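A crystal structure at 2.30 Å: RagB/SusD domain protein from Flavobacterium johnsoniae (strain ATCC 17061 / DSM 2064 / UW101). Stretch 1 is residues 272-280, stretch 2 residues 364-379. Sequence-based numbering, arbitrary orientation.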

# COMPACT_ATOMS: atom_id res chain seq x y z
N GLY A 272 -10.64 2.81 -21.34
CA GLY A 272 -11.92 3.35 -20.91
C GLY A 272 -12.33 3.04 -19.49
O GLY A 272 -13.49 2.74 -19.23
N ASP A 273 -11.37 3.09 -18.56
CA ASP A 273 -11.65 2.93 -17.14
C ASP A 273 -12.41 4.17 -16.64
O ASP A 273 -12.01 5.30 -16.93
CB ASP A 273 -10.34 2.72 -16.36
CG ASP A 273 -10.56 2.11 -14.99
OD1 ASP A 273 -11.19 2.76 -14.15
OD2 ASP A 273 -10.08 0.99 -14.73
N PRO A 274 -13.53 3.98 -15.93
CA PRO A 274 -14.30 5.13 -15.42
C PRO A 274 -13.56 5.93 -14.34
O PRO A 274 -14.03 7.00 -13.93
CB PRO A 274 -15.56 4.48 -14.83
CG PRO A 274 -15.62 3.13 -15.42
CD PRO A 274 -14.20 2.70 -15.66
N ARG A 275 -12.43 5.43 -13.87
CA ARG A 275 -11.75 6.11 -12.78
C ARG A 275 -10.92 7.26 -13.28
O ARG A 275 -10.43 8.04 -12.48
CB ARG A 275 -10.87 5.13 -12.00
CG ARG A 275 -11.64 4.22 -11.07
CD ARG A 275 -10.75 3.16 -10.48
NE ARG A 275 -10.43 2.15 -11.48
CZ ARG A 275 -10.03 0.92 -11.18
NH1 ARG A 275 -9.87 0.57 -9.91
NH2 ARG A 275 -9.76 0.05 -12.15
N LEU A 276 -10.80 7.38 -14.60
CA LEU A 276 -9.95 8.39 -15.24
C LEU A 276 -10.17 9.83 -14.72
O LEU A 276 -9.22 10.48 -14.24
CB LEU A 276 -10.14 8.36 -16.76
CG LEU A 276 -9.34 9.38 -17.56
CD1 LEU A 276 -7.86 9.15 -17.35
CD2 LEU A 276 -9.66 9.28 -19.05
N LYS A 277 -11.41 10.30 -14.82
CA LYS A 277 -11.76 11.67 -14.40
C LYS A 277 -12.12 11.77 -12.92
O LYS A 277 -12.16 12.87 -12.35
CB LYS A 277 -12.93 12.22 -15.24
CG LYS A 277 -12.74 12.07 -16.74
CD LYS A 277 -14.03 12.42 -17.48
CE LYS A 277 -13.78 12.64 -18.95
NZ LYS A 277 -15.05 13.00 -19.65
N MET A 278 -12.39 10.62 -12.29
CA MET A 278 -12.54 10.61 -10.84
C MET A 278 -11.19 10.93 -10.20
O MET A 278 -11.14 11.44 -9.09
CB MET A 278 -13.05 9.24 -10.35
CG MET A 278 -14.36 8.79 -11.01
SD MET A 278 -14.92 7.16 -10.45
CE MET A 278 -15.22 7.51 -8.71
N LEU A 279 -10.10 10.62 -10.91
CA LEU A 279 -8.75 10.79 -10.37
C LEU A 279 -8.03 12.02 -10.95
O LEU A 279 -7.43 12.78 -10.21
CB LEU A 279 -7.89 9.53 -10.65
CG LEU A 279 -8.29 8.23 -9.97
CD1 LEU A 279 -7.56 7.04 -10.57
CD2 LEU A 279 -8.03 8.31 -8.48
N ALA A 280 -8.09 12.19 -12.27
CA ALA A 280 -7.29 13.21 -12.95
C ALA A 280 -8.08 14.47 -13.35
O ALA A 280 -9.23 14.39 -13.79
CB ALA A 280 -6.64 12.61 -14.18
N GLY A 364 -13.80 -7.24 -8.03
CA GLY A 364 -12.68 -6.41 -7.62
C GLY A 364 -12.62 -5.08 -8.36
O GLY A 364 -12.47 -4.02 -7.74
N VAL A 365 -12.73 -5.12 -9.68
CA VAL A 365 -12.68 -3.90 -10.48
C VAL A 365 -13.83 -2.95 -10.13
O VAL A 365 -13.63 -1.73 -10.00
CB VAL A 365 -12.70 -4.20 -11.99
CG1 VAL A 365 -12.72 -2.90 -12.76
CG2 VAL A 365 -11.49 -5.04 -12.39
N GLU A 366 -15.03 -3.51 -9.98
CA GLU A 366 -16.16 -2.66 -9.62
C GLU A 366 -15.95 -2.04 -8.24
O GLU A 366 -16.20 -0.84 -8.02
CB GLU A 366 -17.47 -3.46 -9.64
CG GLU A 366 -18.62 -2.76 -8.93
CD GLU A 366 -19.99 -3.29 -9.32
OE1 GLU A 366 -20.08 -4.35 -9.99
OE2 GLU A 366 -20.99 -2.63 -8.96
N ALA A 367 -15.46 -2.86 -7.30
CA ALA A 367 -15.21 -2.36 -5.95
C ALA A 367 -14.15 -1.24 -5.93
O ALA A 367 -14.23 -0.30 -5.13
CB ALA A 367 -14.80 -3.50 -5.06
N GLY A 368 -13.17 -1.34 -6.82
CA GLY A 368 -12.11 -0.34 -6.90
C GLY A 368 -12.60 0.96 -7.52
O GLY A 368 -12.20 2.05 -7.10
N ILE A 369 -13.47 0.83 -8.52
CA ILE A 369 -14.08 2.00 -9.14
C ILE A 369 -14.96 2.74 -8.14
O ILE A 369 -14.94 3.97 -8.09
CB ILE A 369 -14.91 1.62 -10.39
CG1 ILE A 369 -13.99 1.04 -11.46
CG2 ILE A 369 -15.62 2.85 -10.96
CD1 ILE A 369 -14.75 0.38 -12.60
N LYS A 370 -15.69 1.99 -7.32
CA LYS A 370 -16.59 2.63 -6.36
C LYS A 370 -15.91 3.11 -5.09
O LYS A 370 -16.47 3.97 -4.40
CB LYS A 370 -17.76 1.70 -5.98
CG LYS A 370 -18.83 1.59 -7.08
CD LYS A 370 -19.96 0.61 -6.75
CE LYS A 370 -21.01 0.63 -7.88
NZ LYS A 370 -22.19 -0.23 -7.61
N GLN A 371 -14.74 2.57 -4.77
CA GLN A 371 -14.10 2.93 -3.50
C GLN A 371 -13.64 4.39 -3.52
O GLN A 371 -13.44 5.00 -2.47
CB GLN A 371 -12.91 2.01 -3.20
CG GLN A 371 -11.59 2.48 -3.80
CD GLN A 371 -10.49 1.43 -3.72
OE1 GLN A 371 -10.76 0.23 -3.65
NE2 GLN A 371 -9.24 1.89 -3.74
N LEU A 372 -13.51 4.95 -4.71
CA LEU A 372 -13.07 6.34 -4.86
C LEU A 372 -14.13 7.34 -4.42
O LEU A 372 -13.84 8.52 -4.19
CB LEU A 372 -12.68 6.61 -6.32
CG LEU A 372 -11.55 5.81 -6.97
CD1 LEU A 372 -11.21 6.44 -8.30
CD2 LEU A 372 -10.32 5.76 -6.08
N GLU A 373 -15.37 6.88 -4.28
CA GLU A 373 -16.45 7.79 -3.93
C GLU A 373 -16.22 8.44 -2.57
O GLU A 373 -16.50 9.62 -2.37
CB GLU A 373 -17.78 7.04 -3.93
CG GLU A 373 -18.19 6.53 -5.31
CD GLU A 373 -19.47 5.73 -5.28
OE1 GLU A 373 -20.18 5.77 -4.25
OE2 GLU A 373 -19.75 5.03 -6.27
N VAL A 374 -15.64 7.68 -1.65
CA VAL A 374 -15.45 8.19 -0.30
C VAL A 374 -14.47 9.36 -0.29
O VAL A 374 -14.44 10.13 0.65
CB VAL A 374 -14.97 7.08 0.65
CG1 VAL A 374 -13.58 6.60 0.27
CG2 VAL A 374 -15.02 7.55 2.09
N TYR A 375 -13.71 9.52 -1.38
CA TYR A 375 -12.77 10.63 -1.53
C TYR A 375 -13.49 11.90 -1.96
O TYR A 375 -12.87 12.96 -2.05
CB TYR A 375 -11.69 10.29 -2.56
CG TYR A 375 -10.77 9.18 -2.16
CD1 TYR A 375 -10.23 9.13 -0.89
CD2 TYR A 375 -10.46 8.16 -3.04
CE1 TYR A 375 -9.39 8.10 -0.50
CE2 TYR A 375 -9.62 7.12 -2.67
CZ TYR A 375 -9.09 7.10 -1.39
OH TYR A 375 -8.26 6.07 -1.01
N GLY A 376 -14.78 11.79 -2.24
CA GLY A 376 -15.53 12.93 -2.71
C GLY A 376 -15.67 12.96 -4.23
O GLY A 376 -16.09 13.97 -4.80
N ALA A 377 -15.33 11.85 -4.88
CA ALA A 377 -15.47 11.76 -6.34
C ALA A 377 -16.91 11.46 -6.75
O ALA A 377 -17.63 10.72 -6.07
CB ALA A 377 -14.53 10.71 -6.91
N ALA A 378 -17.33 12.06 -7.85
CA ALA A 378 -18.66 11.81 -8.38
C ALA A 378 -18.77 10.34 -8.73
O ALA A 378 -17.98 9.84 -9.53
CB ALA A 378 -18.92 12.67 -9.60
N PRO A 379 -19.73 9.64 -8.11
CA PRO A 379 -19.88 8.21 -8.39
C PRO A 379 -20.09 7.96 -9.87
O PRO A 379 -20.80 8.71 -10.53
CB PRO A 379 -21.11 7.80 -7.56
CG PRO A 379 -21.70 9.08 -7.03
CD PRO A 379 -20.63 10.10 -7.04
O HOH W 1 -9.18 1.93 -7.59

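No direct hydrogen bond joins the two stretches; packing does most of the work, over about 490 Å² of buried surface, with one water as the polar link.

The apolar packing centres on M278. Its side chain runs m, t, p along chi1 to chi3, and this carries CE into a pocket of the second stretch, 3.6 Å from L372 CB, 3.7 Å from A377 CB and 3.6 Å from I369 O. An unbranched, flexible chain suits such a pocket, which is lined by backbone as well as side chains. A377 points its CB toward the first stretch, and its CA lies 5.5 Å from M278 CA, a close approach that a short side chain suits. Beside this, L279 CD2 meets L372 CD1 at 3.7 Å, and at the loop end P274 CD rests 3.9 Å from I369 CD1.

R275 is the polar residue in this packing; its salt bridge lies within its own stretch, and R275 NH2 and D273 OD2 are also bonded elsewhere in the structure. D273 OD1 accepts from R275 N (3.0 Å), a capping bond, and from R275 NE (2.8 Å), while D273 OD2 takes R275 NH2 at 2.8 Å in a salt bridge. The carboxylate thus fixes both the turn into the helix and the guanidinium. Held this way, the arginine can serve as a packing surface: I369 CG1 lies over one face of the guanidinium, 3.7 Å from R275 NE, and the aliphatic R275 CG touches L372 CD1 at 3.6 Å.

G368 makes room for the tip of the arginine. R275 NH1 approaches G368 C to 3.6 Å, and a CB on G368 would fall 2.8 Å from R275 NH1, a clash. The same NH1 donates to water 1 (2.8 Å from R275 NH1 to the water O), which donates in turn to G368 O (3.1 Å from the water O). The rule is economical: pair a buried arginine with a carboxylate close in sequence, pack against its face, and leave glycine where it ends.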